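Local coordinates for protein putative oxidoreductase molybdopterin-binding subunit (Sulfolobus tokodaii, PDB 4ZOH) that binds a molybdenum–pterin cytosine dinucleotide cofactor and is probably the catalytic subunit of an oxidoreductase of the aldehyde oxidase/xanthine dehydrogenase family, at residues L109-A114 against I280-A285; Y130-W135 against D317-H322; D139-F144 against G274-L279; S152-N157 against K259-V264; A252-D257 against N324-Q329. All coordinates share one frame; numbering follows the deposited sequence.

Overall arrangement
All five contacts reach one mixed five-stranded sheet; contact 5 joins the start of strand 254-266 to a loop. Contacts 2 and 4 pair the two outermost strands, 129-138 and 149-161, with their inner neighbours; both are antiparallel ladders, but contact 2 adds a stacked histidine and tyrosine where contact 4 adds a buried phenylalanine. Contacts 1 and 3 seat short helices against opposite ends of strand 272-282, one by apolar packing round a proline and one by a cation-pi stack. These four are partly buried. Contact 5 is buried, held by one backbone bond, one side-chain-to-backbone bond and waters. Salt bridges tie contacts 1 and 3 to contact 4.

Contact 1: L109-A114 against I280-A285; sequences LDPEKA and IANLGA
P111 presses its ring onto I280 and N282, two residues of strand 272-282 whose CB atoms both point at it, and this is the tight part of the contact. P111 CB lies 3.7 Å from I280 CG2, and P111 CG sits 3.9 Å from N282 CB, so the pyrrolidine ring bridges two alternate side chains, I280 and N282, on one face of the strand. I280 holds CG2 anti to its own backbone N, with CG1 beside that N (chi1 -67°), which turns the CG2 branch to the proline. N282 crosses the ring at about a right angle, its ND2 3.7 Å from P111 CD. The same amide closes an Asx turn at the strand end: N282 OD1 accepts from G284 N at 2.8 Å, and T323 OG1 bonds to it as well. Packing thins toward L109 and D110, which are partly exposed and turn their CB atoms away from the strand. D110 serves its own helix as N-cap, OD1 taking E112 N at 2.8 Å from above the carboxylate plane. The carboxylate of E112 also looks past the contact, making salt bridges with K259 and K261 of strand 254-266. What joins the two segments directly is thus van der Waals packing round a proline, with the polar groups engaged on their own side or with third parties; the two lysines, which belong to neither segment, would be expected to keep E112 charged and so help hold helix 111-114 to the same sheet.

Contact 2: Y130-W135 against D317-H322; sequences YYHERW and DAYAVH
H132 and Y319, a non-hydrogen-bonded pair of the antiparallel ladder, stack face to face, centroids 3.8 Å apart and planes 23° from parallel. Both side chains run the same way from their strands; H132 has CG anti to the backbone N, whereas Y319 has CG anti to the carbonyl carbon, and this brings H132 CD2 over the centre of the phenol ring. The imidazole is gripped at its edge too: H132 NE2 donates in the ring plane to D317 OD1 at 2.6 Å, meeting the carboxylate on its syn side although the two planes are 51° apart. Stack and bond together fix the rotation of the imidazole, and the carboxylate would probably favour its protonated form. D317 OD2 takes a weak bond from Y319 OH and lies 3.8 Å from R134 NH1, a long salt bridge in which the guanidinium is stacked on the carboxylate at 15° and points no N-H at it; D315 is the stronger partner of R134. On the other face of the sheet, with A318 and A320, Y131 CB packs on A320 CB at 3.9 Å. W135 CD1 reaches A318 CB at 4.0 Å, and W135 NE1 ties the aromatics together by donating to Y131 OH at 2.9 Å. Y130 N and Y131 N both donate to A320 O, a classic beta bulge. Strand 129-138 is one of the two edge strands of the five-stranded sheet; strand 313-321 pairs on its far side with 272-282, helix 288-304 packs against Y130 and Y131, and helix 111-114 rests on V321.

Contact 3: D139-F144 against G274-L279; sequences DVEKAF and GIRGTL
The ring of F144 and the guanidinium of R276 lie flat on one another, a cation-pi stack that joins helix 140-145 to strand 272-282 of the five-stranded sheet. Their planes are 10° apart and R276 CZ stands 3.8 Å from the ring centroid, with F144 CD2 over the centre of the guanidinium. The aliphatic arm shares the same ring face, R276 CD making a CH-pi contact 4.0 Å from the centroid. At the ring edge, in its plane, is V140 O; near the edge of the guanidinium comes E141 OE1, 4.2 Å from R276 NH1 and beyond a salt bridge. R276 reaches the ring with CG tucked between the backbone N and the carbonyl carbon (chi1 53°) and the chain then extended to NE. Its firm ionic partner is E263 of the adjacent strand 254-266, which also touches F144, so the charge is held from the sheet while the face of the cation is covered by the helix. The helix crosses the strand at 109°, and its closest backbone approach comes at G274, where a side chain would collide with the methyl of A143; the two meet at 3.8 Å, A143 CB to G274 CA. D139 caps the helix start, its OD1 accepting from K142 N at 3.1 Å. Beside it V140 turns toward the strand, and its CG2 ends 4.0 Å from I275 O.

Contact 4: S152-N157 against K259-V264; sequences SDTLIN and KLKFEV
K259 opens the second strand by laying its aliphatic chain over T154 and alongside I156: K259 CG is 3.7 Å from T154 CG2, and K259 CE approaches I156 CD1 at 4.2 Å. L260, on the other face, is held by the backbone, its O accepting from L155 N at 2.8 Å and its N donating to L155 O. K261 returns to the T154 face and runs beside that threonine, with CD 3.2 Å from T154 OG1. Both lysines carry their ammonium groups on to E112, so that their side chains meet strand 149-161 through methylenes. F262 is the main buried piece. Its CG sits between the backbone N and the carbonyl carbon (chi1 79°), which folds the ring back over the partner strand: D153 N lies over one face, and L155 CG comes to 3.7 Å from F262 CE2. The backbone bond from F262 N to D153 O, 3.0 Å, is nearly straight, while the return bond from D153 N is weak. An alanine at this point is likely to open a gap against L155 and uncover the D153 backbone. E263 closes the pairing opposite S152, its CB 3.4 Å from S152 OG; a water weakly links that hydroxyl to E263 OE2, whose charge is mainly met by R276. The ladder is antiparallel and forms one margin of the five-stranded sheet: strand 149-161 is an edge strand, strand 272-282 flanks the far side of 254-266, and helix 336-353 lies against L155 and V264.

Contact 5: A252-D257 against N324-Q329; sequences AGHGRD and NITPTQ
T326 sets its CB over the centre of the H254 ring, a CH-pi contact 3.9 Å from the centroid, the two side chains crossing at about a right angle. Next to it the backbones join: Q329 N donates to H254 O at 2.9 Å. Q329 also returns through its extended side chain, OE1 taking G253 N at 2.8 Å from above the carbonyl plane. T328 adds CG2, 3.9 Å from G255 CA; a side chain on G255 would be tight against Q329 O. Two waters thread the seam, one accepting from H254 N at 3.0 Å, the other accepting from R256 N and lying 2.9 Å from Q329 O. In the second shell F249 O and R159 bond to the two nitrogens of H254 and fix its tilt, while I250 O holds T326 OG1. A leucine here lacks both nitrogens and would probably leave R159 and F249 O without this partner and T326 without its flat seat. R256 reaches away, its side chain about 8 Å from the molybdenum and the pterin cofactor. The contact lies where strand 254-266 begins, right after helix 245-251; loop 324-329 leads on to helix 336-353, with helix 288-304 behind P327, T328 and Q329.

Contact 1: L109-A114 against I280-A285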
# COMPACT_ATOMS: atom_id res chain seq x y z
N LEU A 109 -1.74 43.53 -10.94
CA LEU A 109 -0.52 42.70 -11.12
C LEU A 109 0.76 43.29 -10.51
O LEU A 109 1.64 42.58 -9.96
CB LEU A 109 -0.31 42.43 -12.64
CG LEU A 109 -1.50 41.73 -13.29
CD1 LEU A 109 -1.22 41.43 -14.76
CD2 LEU A 109 -1.91 40.43 -12.56
N ASP A 110 0.86 44.61 -10.56
CA ASP A 110 2.05 45.28 -10.10
C ASP A 110 1.89 45.71 -8.65
O ASP A 110 0.96 46.46 -8.37
CB ASP A 110 2.26 46.44 -11.08
CG ASP A 110 3.39 47.40 -10.65
OD1 ASP A 110 3.94 47.36 -9.52
OD2 ASP A 110 3.68 48.26 -11.49
N PRO A 111 2.78 45.25 -7.72
CA PRO A 111 2.58 45.52 -6.29
C PRO A 111 2.69 47.01 -5.90
O PRO A 111 2.18 47.43 -4.82
CB PRO A 111 3.70 44.71 -5.60
CG PRO A 111 4.76 44.53 -6.64
CD PRO A 111 3.98 44.37 -7.92
N GLU A 112 3.39 47.77 -6.76
CA GLU A 112 3.50 49.20 -6.66
C GLU A 112 2.22 49.94 -6.95
O GLU A 112 1.91 50.86 -6.21
CB GLU A 112 4.57 49.71 -7.60
CG GLU A 112 5.86 49.99 -6.86
CD GLU A 112 6.80 50.80 -7.71
OE1 GLU A 112 7.09 51.95 -7.32
OE2 GLU A 112 7.18 50.30 -8.79
N LYS A 113 1.51 49.56 -8.01
CA LYS A 113 0.11 49.94 -8.21
C LYS A 113 -0.75 49.48 -7.05
O LYS A 113 -1.50 50.27 -6.50
CB LYS A 113 -0.46 49.31 -9.47
CG LYS A 113 -0.39 50.13 -10.74
CD LYS A 113 1.03 50.19 -11.28
CE LYS A 113 1.15 51.04 -12.55
NZ LYS A 113 0.88 50.29 -13.82
N ALA A 114 -0.58 48.22 -6.61
CA ALA A 114 -1.53 47.58 -5.71
C ALA A 114 -1.57 48.27 -4.37
O ALA A 114 -2.64 48.34 -3.70
CB ALA A 114 -1.19 46.08 -5.51
N ILE A 280 9.81 46.80 -2.01
CA ILE A 280 8.47 46.29 -2.30
C ILE A 280 8.41 44.76 -2.65
O ILE A 280 8.89 44.33 -3.75
CB ILE A 280 7.79 47.08 -3.42
CG1 ILE A 280 7.50 48.53 -2.97
CG2 ILE A 280 6.45 46.45 -3.75
CD1 ILE A 280 7.25 49.46 -4.15
N ALA A 281 7.74 43.97 -1.80
CA ALA A 281 7.63 42.49 -1.99
C ALA A 281 6.25 42.08 -2.44
O ALA A 281 5.25 42.62 -1.95
CB ALA A 281 8.03 41.77 -0.72
N ASN A 282 6.17 41.25 -3.49
CA ASN A 282 4.92 40.82 -4.06
C ASN A 282 4.43 39.47 -3.43
O ASN A 282 4.99 38.40 -3.73
CB ASN A 282 5.06 40.75 -5.57
CG ASN A 282 3.74 40.51 -6.26
OD1 ASN A 282 2.83 40.06 -5.62
ND2 ASN A 282 3.68 40.72 -7.56
N LEU A 283 3.45 39.54 -2.53
CA LEU A 283 2.86 38.31 -1.97
C LEU A 283 1.93 37.54 -2.86
O LEU A 283 1.56 36.40 -2.52
CB LEU A 283 2.13 38.60 -0.70
CG LEU A 283 2.95 39.16 0.43
CD1 LEU A 283 2.08 39.35 1.66
CD2 LEU A 283 4.19 38.34 0.77
N GLY A 284 1.56 38.12 -4.01
CA GLY A 284 0.47 37.57 -4.84
C GLY A 284 -0.83 37.47 -3.98
O GLY A 284 -0.98 38.20 -3.03
N ALA A 285 -1.75 36.55 -4.30
CA ALA A 285 -3.13 36.53 -3.70
C ALA A 285 -3.20 36.20 -2.22
O ALA A 285 -2.26 35.61 -1.65
CB ALA A 285 -4.08 35.64 -4.52

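Contact 2: Y130-W135 against D317-H322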
# COMPACT_ATOMS: atom_id res chain seq x y z
N TYR A 130 -0.35 43.91 3.01
CA TYR A 130 -0.34 42.90 4.07
C TYR A 130 0.60 43.24 5.21
O TYR A 130 0.38 42.82 6.37
CB TYR A 130 0.01 41.56 3.41
CG TYR A 130 0.10 40.38 4.35
CD1 TYR A 130 -0.97 39.45 4.41
CD2 TYR A 130 1.21 40.20 5.18
CE1 TYR A 130 -0.90 38.38 5.28
CE2 TYR A 130 1.27 39.17 6.09
CZ TYR A 130 0.23 38.24 6.11
OH TYR A 130 0.30 37.15 6.97
N TYR A 131 1.67 43.97 4.94
CA TYR A 131 2.71 44.24 5.97
C TYR A 131 3.38 45.52 5.54
O TYR A 131 3.60 45.74 4.34
CB TYR A 131 3.75 43.13 6.03
CG TYR A 131 4.99 43.47 6.87
CD1 TYR A 131 5.00 43.31 8.25
CD2 TYR A 131 6.15 43.97 6.26
CE1 TYR A 131 6.14 43.59 8.99
CE2 TYR A 131 7.30 44.26 6.99
CZ TYR A 131 7.29 44.07 8.33
OH TYR A 131 8.41 44.35 9.04
N HIS A 132 3.69 46.39 6.51
CA HIS A 132 4.32 47.67 6.20
C HIS A 132 4.93 48.21 7.44
O HIS A 132 4.23 48.69 8.29
CB HIS A 132 3.39 48.71 5.59
CG HIS A 132 4.08 50.02 5.31
ND1 HIS A 132 3.39 51.20 5.13
CD2 HIS A 132 5.39 50.33 5.18
CE1 HIS A 132 4.25 52.18 4.88
NE2 HIS A 132 5.47 51.67 4.92
N GLU A 133 6.25 48.12 7.52
CA GLU A 133 7.04 48.58 8.64
C GLU A 133 8.29 49.26 8.06
O GLU A 133 8.85 48.81 7.05
CB GLU A 133 7.51 47.44 9.58
CG GLU A 133 6.54 46.74 10.59
CD GLU A 133 5.31 47.56 11.11
OE1 GLU A 133 5.43 48.72 11.56
OE2 GLU A 133 4.19 47.01 11.09
N ARG A 134 8.74 50.32 8.73
CA ARG A 134 9.92 51.10 8.38
C ARG A 134 11.03 50.51 9.19
O ARG A 134 10.92 50.41 10.40
CB ARG A 134 9.65 52.59 8.72
CG ARG A 134 10.71 53.58 8.31
CD ARG A 134 10.13 54.94 7.92
NE ARG A 134 10.92 55.46 6.81
CZ ARG A 134 10.44 55.86 5.64
NH1 ARG A 134 9.14 55.90 5.39
NH2 ARG A 134 11.28 56.27 4.70
N TRP A 135 12.10 50.04 8.55
CA TRP A 135 13.21 49.44 9.28
C TRP A 135 14.34 50.46 9.41
O TRP A 135 14.85 50.92 8.38
CB TRP A 135 13.73 48.18 8.54
CG TRP A 135 12.81 46.96 8.68
CD1 TRP A 135 11.50 46.84 8.23
CD2 TRP A 135 13.14 45.70 9.29
NE1 TRP A 135 11.00 45.61 8.57
CE2 TRP A 135 11.98 44.89 9.21
CE3 TRP A 135 14.30 45.19 9.91
CZ2 TRP A 135 11.95 43.58 9.74
CZ3 TRP A 135 14.28 43.91 10.43
CH2 TRP A 135 13.10 43.11 10.35
N ASP A 317 12.05 51.20 4.02
CA ASP A 317 10.63 51.22 4.18
C ASP A 317 10.17 49.93 3.49
O ASP A 317 10.25 49.83 2.26
CB ASP A 317 10.04 52.51 3.53
CG ASP A 317 8.50 52.67 3.78
OD1 ASP A 317 8.02 52.24 4.82
OD2 ASP A 317 7.79 53.28 2.93
N ALA A 318 9.77 48.92 4.30
CA ALA A 318 9.33 47.57 3.74
C ALA A 318 7.81 47.36 3.53
O ALA A 318 7.04 47.46 4.48
CB ALA A 318 9.90 46.42 4.59
N TYR A 319 7.43 47.09 2.30
CA TYR A 319 6.08 46.66 1.94
C TYR A 319 5.98 45.18 1.47
O TYR A 319 6.81 44.72 0.66
CB TYR A 319 5.57 47.48 0.76
CG TYR A 319 5.30 48.91 1.09
CD1 TYR A 319 6.36 49.86 1.06
CD2 TYR A 319 3.99 49.36 1.42
CE1 TYR A 319 6.14 51.19 1.36
CE2 TYR A 319 3.75 50.72 1.71
CZ TYR A 319 4.83 51.61 1.68
OH TYR A 319 4.71 52.92 1.94
N ALA A 320 4.97 44.45 1.98
CA ALA A 320 4.55 43.18 1.41
C ALA A 320 3.11 43.39 0.96
O ALA A 320 2.20 43.58 1.77
CB ALA A 320 4.71 42.04 2.44
N VAL A 321 2.90 43.28 -0.34
CA VAL A 321 1.68 43.66 -0.95
C VAL A 321 1.06 42.52 -1.71
O VAL A 321 1.80 41.89 -2.44
CB VAL A 321 1.94 44.77 -2.01
CG1 VAL A 321 0.65 45.56 -2.30
CG2 VAL A 321 2.96 45.75 -1.49
N HIS A 322 -0.28 42.33 -1.65
CA HIS A 322 -1.01 41.37 -2.55
C HIS A 322 -1.12 41.84 -3.96
O HIS A 322 -1.18 43.05 -4.20
CB HIS A 322 -2.45 41.15 -2.03
CG HIS A 322 -2.48 40.56 -0.66
ND1 HIS A 322 -2.01 39.29 -0.40
CD2 HIS A 322 -2.85 41.08 0.53
CE1 HIS A 322 -2.15 39.04 0.89
NE2 HIS A 322 -2.67 40.10 1.48

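Contact 3: D139-F144 against G274-L279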
# COMPACT_ATOMS: atom_id res chain seq x y z
N ASP A 139 22.62 55.05 12.60
CA ASP A 139 22.46 56.51 12.56
C ASP A 139 22.50 56.94 11.12
O ASP A 139 23.55 57.37 10.61
CB ASP A 139 23.60 57.17 13.37
CG ASP A 139 23.45 58.73 13.50
OD1 ASP A 139 22.68 59.39 12.74
OD2 ASP A 139 24.15 59.28 14.36
N VAL A 140 21.37 56.83 10.44
CA VAL A 140 21.30 57.04 8.97
C VAL A 140 21.57 58.48 8.59
O VAL A 140 22.10 58.77 7.49
CB VAL A 140 19.96 56.53 8.32
CG1 VAL A 140 18.76 57.40 8.71
CG2 VAL A 140 20.03 56.51 6.80
N GLU A 141 21.20 59.40 9.51
CA GLU A 141 21.36 60.84 9.27
C GLU A 141 22.82 61.26 9.14
O GLU A 141 23.19 62.01 8.22
CB GLU A 141 20.67 61.62 10.39
CG GLU A 141 19.34 62.30 10.04
CD GLU A 141 18.52 61.65 8.95
OE1 GLU A 141 18.71 62.01 7.75
OE2 GLU A 141 17.63 60.82 9.30
N LYS A 142 23.60 60.76 10.09
CA LYS A 142 25.03 60.86 10.14
C LYS A 142 25.71 60.26 8.91
O LYS A 142 26.69 60.85 8.39
CB LYS A 142 25.52 60.16 11.43
CG LYS A 142 27.03 60.07 11.58
CD LYS A 142 27.39 59.43 12.91
CE LYS A 142 28.88 59.63 13.21
NZ LYS A 142 29.63 58.37 13.04
N ALA A 143 25.21 59.09 8.46
CA ALA A 143 25.71 58.47 7.24
C ALA A 143 25.53 59.36 6.05
O ALA A 143 26.45 59.49 5.25
CB ALA A 143 25.02 57.10 6.96
N PHE A 144 24.33 59.87 5.84
CA PHE A 144 24.12 60.69 4.66
C PHE A 144 24.75 62.09 4.84
O PHE A 144 24.99 62.77 3.83
CB PHE A 144 22.67 60.73 4.21
CG PHE A 144 22.23 59.47 3.50
CD1 PHE A 144 22.06 58.28 4.21
CD2 PHE A 144 22.04 59.47 2.12
CE1 PHE A 144 21.71 57.09 3.55
CE2 PHE A 144 21.71 58.29 1.46
CZ PHE A 144 21.52 57.10 2.16
N GLY A 274 25.89 54.23 4.59
CA GLY A 274 24.54 53.98 4.93
C GLY A 274 23.74 53.84 3.67
O GLY A 274 24.22 54.23 2.56
N ILE A 275 22.51 53.33 3.91
CA ILE A 275 21.48 53.08 2.87
C ILE A 275 20.07 53.50 3.29
O ILE A 275 19.66 53.28 4.39
CB ILE A 275 21.24 51.56 2.61
CG1 ILE A 275 22.48 50.75 2.81
CG2 ILE A 275 20.59 51.38 1.25
CD1 ILE A 275 23.37 50.79 1.61
N ARG A 276 19.30 54.01 2.37
CA ARG A 276 17.89 54.10 2.61
C ARG A 276 17.16 53.79 1.36
O ARG A 276 17.71 53.92 0.23
CB ARG A 276 17.50 55.49 3.08
CG ARG A 276 17.95 56.62 2.20
CD ARG A 276 17.93 57.92 3.03
NE ARG A 276 18.27 59.00 2.13
CZ ARG A 276 18.62 60.24 2.48
NH1 ARG A 276 18.66 60.61 3.77
NH2 ARG A 276 18.90 61.10 1.50
N GLY A 277 15.89 53.42 1.58
CA GLY A 277 14.91 53.38 0.51
C GLY A 277 13.71 52.48 0.81
O GLY A 277 13.33 52.27 1.97
N THR A 278 13.11 51.98 -0.25
CA THR A 278 11.83 51.36 -0.16
C THR A 278 11.97 49.93 -0.77
O THR A 278 12.38 49.77 -1.94
CB THR A 278 10.83 52.19 -0.97
OG1 THR A 278 10.80 53.52 -0.41
CG2 THR A 278 9.46 51.59 -0.93
N LEU A 279 11.64 48.92 0.04
CA LEU A 279 11.54 47.51 -0.45
C LEU A 279 10.12 47.14 -0.76
O LEU A 279 9.26 47.13 0.16
CB LEU A 279 12.14 46.54 0.62
CG LEU A 279 12.07 45.04 0.26
CD1 LEU A 279 13.07 44.70 -0.86
CD2 LEU A 279 12.24 44.16 1.49

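Contact 4: S152-N157 against K259-V264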
# COMPACT_ATOMS: atom_id res chain seq x y z
N SER A 152 21.88 56.25 -6.62
CA SER A 152 20.49 55.75 -6.55
C SER A 152 20.16 54.91 -7.73
O SER A 152 20.58 55.22 -8.81
CB SER A 152 19.50 56.92 -6.53
OG SER A 152 19.65 57.52 -5.29
N ASP A 153 19.38 53.85 -7.51
CA ASP A 153 18.76 53.11 -8.61
C ASP A 153 17.66 52.17 -8.05
O ASP A 153 17.40 52.13 -6.86
CB ASP A 153 19.84 52.28 -9.37
CG ASP A 153 19.56 52.17 -10.82
OD1 ASP A 153 20.52 52.16 -11.61
OD2 ASP A 153 18.37 52.15 -11.22
N THR A 154 16.98 51.47 -8.95
CA THR A 154 16.00 50.46 -8.56
C THR A 154 16.48 49.07 -9.04
O THR A 154 16.69 48.87 -10.22
CB THR A 154 14.63 50.88 -9.13
OG1 THR A 154 14.21 52.04 -8.39
CG2 THR A 154 13.59 49.76 -9.00
N LEU A 155 16.67 48.15 -8.10
CA LEU A 155 17.10 46.78 -8.42
C LEU A 155 15.92 45.84 -8.28
O LEU A 155 15.21 45.91 -7.30
CB LEU A 155 18.20 46.33 -7.46
CG LEU A 155 19.44 47.19 -7.29
CD1 LEU A 155 20.38 46.58 -6.26
CD2 LEU A 155 20.08 47.41 -8.67
N ILE A 156 15.76 44.96 -9.26
CA ILE A 156 14.77 43.97 -9.26
C ILE A 156 15.37 42.55 -9.03
O ILE A 156 16.39 42.16 -9.66
CB ILE A 156 14.03 43.99 -10.57
CG1 ILE A 156 13.43 45.39 -10.78
CG2 ILE A 156 13.03 42.82 -10.62
CD1 ILE A 156 12.39 45.48 -11.89
N ASN A 157 14.69 41.79 -8.17
CA ASN A 157 14.92 40.39 -7.96
C ASN A 157 13.64 39.74 -8.38
O ASN A 157 12.63 39.80 -7.66
CB ASN A 157 15.33 40.20 -6.50
CG ASN A 157 15.88 38.79 -6.21
OD1 ASN A 157 15.12 37.80 -6.25
ND2 ASN A 157 17.20 38.69 -5.81
N LYS A 259 11.60 44.18 -5.05
CA LYS A 259 12.17 45.39 -5.69
C LYS A 259 12.78 46.29 -4.62
O LYS A 259 12.10 46.59 -3.59
CB LYS A 259 11.03 46.17 -6.37
CG LYS A 259 11.47 47.15 -7.46
CD LYS A 259 10.34 48.05 -7.94
CE LYS A 259 9.90 47.61 -9.29
NZ LYS A 259 9.12 48.73 -9.87
N LEU A 260 14.03 46.73 -4.81
CA LEU A 260 14.61 47.74 -3.90
C LEU A 260 14.89 49.06 -4.63
O LEU A 260 15.65 49.08 -5.62
CB LEU A 260 15.89 47.25 -3.22
CG LEU A 260 16.43 48.20 -2.18
CD1 LEU A 260 15.55 48.22 -0.94
CD2 LEU A 260 17.84 47.73 -1.80
N LYS A 261 14.19 50.13 -4.18
CA LYS A 261 14.50 51.55 -4.56
C LYS A 261 15.51 51.93 -3.51
O LYS A 261 15.19 51.93 -2.30
CB LYS A 261 13.28 52.47 -4.43
CG LYS A 261 11.94 51.93 -4.96
CD LYS A 261 11.69 52.24 -6.44
CE LYS A 261 10.25 52.02 -6.89
NZ LYS A 261 9.34 53.07 -6.34
N PHE A 262 16.76 52.19 -3.93
CA PHE A 262 17.84 52.38 -2.92
C PHE A 262 18.55 53.71 -3.14
O PHE A 262 18.55 54.26 -4.23
CB PHE A 262 18.85 51.20 -2.87
CG PHE A 262 19.89 51.22 -3.99
CD1 PHE A 262 21.06 52.01 -3.88
CD2 PHE A 262 19.68 50.51 -5.15
CE1 PHE A 262 21.97 52.08 -4.93
CE2 PHE A 262 20.60 50.54 -6.19
CZ PHE A 262 21.75 51.33 -6.07
N GLU A 263 19.21 54.21 -2.10
CA GLU A 263 20.15 55.26 -2.29
C GLU A 263 21.27 54.92 -1.36
O GLU A 263 21.03 54.62 -0.20
CB GLU A 263 19.51 56.65 -1.99
CG GLU A 263 20.49 57.74 -1.51
CD GLU A 263 19.86 59.14 -1.39
OE1 GLU A 263 20.51 60.14 -1.82
OE2 GLU A 263 18.72 59.24 -0.87
N VAL A 264 22.52 54.98 -1.86
CA VAL A 264 23.61 54.57 -0.96
C VAL A 264 24.49 55.80 -0.73
O VAL A 264 24.75 56.59 -1.65
CB VAL A 264 24.38 53.29 -1.50
CG1 VAL A 264 24.95 53.52 -2.88
CG2 VAL A 264 25.45 52.80 -0.57
O HOH W 1 17.40 58.76 -3.19

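Contact 5: A252-D257 against N324-Q329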
# COMPACT_ATOMS: atom_id res chain seq x y z
N ALA A 252 2.05 26.91 -8.02
CA ALA A 252 2.88 26.59 -6.85
C ALA A 252 4.35 26.82 -7.13
O ALA A 252 4.77 26.81 -8.31
CB ALA A 252 2.63 25.18 -6.37
N GLY A 253 5.08 27.03 -6.03
CA GLY A 253 6.51 27.27 -6.01
C GLY A 253 7.01 28.62 -6.52
O GLY A 253 8.22 28.76 -6.73
N HIS A 254 6.12 29.63 -6.69
CA HIS A 254 6.57 31.02 -6.99
C HIS A 254 7.27 31.65 -5.82
O HIS A 254 6.80 31.55 -4.70
CB HIS A 254 5.39 31.92 -7.38
CG HIS A 254 4.69 31.47 -8.62
ND1 HIS A 254 4.18 32.36 -9.54
CD2 HIS A 254 4.44 30.23 -9.10
CE1 HIS A 254 3.63 31.69 -10.54
NE2 HIS A 254 3.79 30.39 -10.31
N GLY A 255 8.45 32.24 -6.05
CA GLY A 255 9.21 32.84 -4.93
C GLY A 255 9.93 34.07 -5.38
O GLY A 255 9.80 34.47 -6.54
N ARG A 256 10.73 34.67 -4.49
CA ARG A 256 11.51 35.90 -4.80
C ARG A 256 10.56 37.13 -5.03
O ARG A 256 9.82 37.45 -4.12
CB ARG A 256 12.50 35.71 -5.98
CG ARG A 256 13.53 34.60 -5.70
CD ARG A 256 14.63 34.88 -4.67
NE ARG A 256 15.71 33.86 -4.84
CZ ARG A 256 15.85 32.73 -4.13
NH1 ARG A 256 15.04 32.46 -3.10
NH2 ARG A 256 16.86 31.89 -4.38
N ASP A 257 10.66 37.80 -6.17
CA ASP A 257 9.76 38.84 -6.63
C ASP A 257 9.76 40.02 -5.61
O ASP A 257 8.74 40.27 -4.94
CB ASP A 257 8.31 38.27 -6.85
CG ASP A 257 7.54 39.10 -7.82
OD1 ASP A 257 8.14 40.10 -8.24
OD2 ASP A 257 6.36 38.81 -8.25
N ASN A 324 -3.04 40.09 -7.86
CA ASN A 324 -3.86 39.00 -8.41
C ASN A 324 -3.08 37.90 -9.10
O ASN A 324 -3.37 37.60 -10.27
CB ASN A 324 -4.98 39.54 -9.32
CG ASN A 324 -6.02 40.31 -8.54
OD1 ASN A 324 -6.01 41.54 -8.55
ND2 ASN A 324 -6.89 39.58 -7.78
N ILE A 325 -2.10 37.30 -8.37
CA ILE A 325 -1.34 36.15 -8.90
C ILE A 325 -1.17 35.13 -7.83
O ILE A 325 -1.41 35.36 -6.57
CB ILE A 325 0.05 36.57 -9.49
CG1 ILE A 325 0.96 37.10 -8.37
CG2 ILE A 325 -0.10 37.55 -10.64
CD1 ILE A 325 2.34 37.51 -8.86
N THR A 326 -0.76 33.97 -8.32
CA THR A 326 -0.43 32.84 -7.46
C THR A 326 0.20 33.32 -6.14
O THR A 326 1.23 34.03 -6.15
CB THR A 326 0.61 31.93 -8.19
OG1 THR A 326 0.14 31.68 -9.51
CG2 THR A 326 0.71 30.66 -7.47
N PRO A 327 -0.33 32.92 -4.98
CA PRO A 327 0.39 33.39 -3.80
C PRO A 327 1.91 32.97 -3.74
O PRO A 327 2.24 31.82 -4.02
CB PRO A 327 -0.37 32.70 -2.65
CG PRO A 327 -1.73 32.43 -3.21
CD PRO A 327 -1.39 31.98 -4.59
N THR A 328 2.76 33.86 -3.25
CA THR A 328 4.20 33.71 -3.24
C THR A 328 4.57 32.85 -2.02
O THR A 328 3.93 32.96 -0.99
CB THR A 328 4.86 35.12 -3.11
OG1 THR A 328 4.27 36.00 -4.10
CG2 THR A 328 6.47 35.01 -3.30
N GLN A 329 5.63 32.05 -2.12
CA GLN A 329 6.07 31.16 -1.02
C GLN A 329 7.58 31.14 -0.89
O GLN A 329 8.28 31.56 -1.77
CB GLN A 329 5.79 29.68 -1.37
CG GLN A 329 4.45 29.34 -1.91
CD GLN A 329 4.39 27.87 -2.35
OE1 GLN A 329 4.04 27.58 -3.51
NE2 GLN A 329 4.76 26.98 -1.47
O HOH W 2 3.54 29.61 -5.21
O HOH W 3 10.27 33.62 -1.81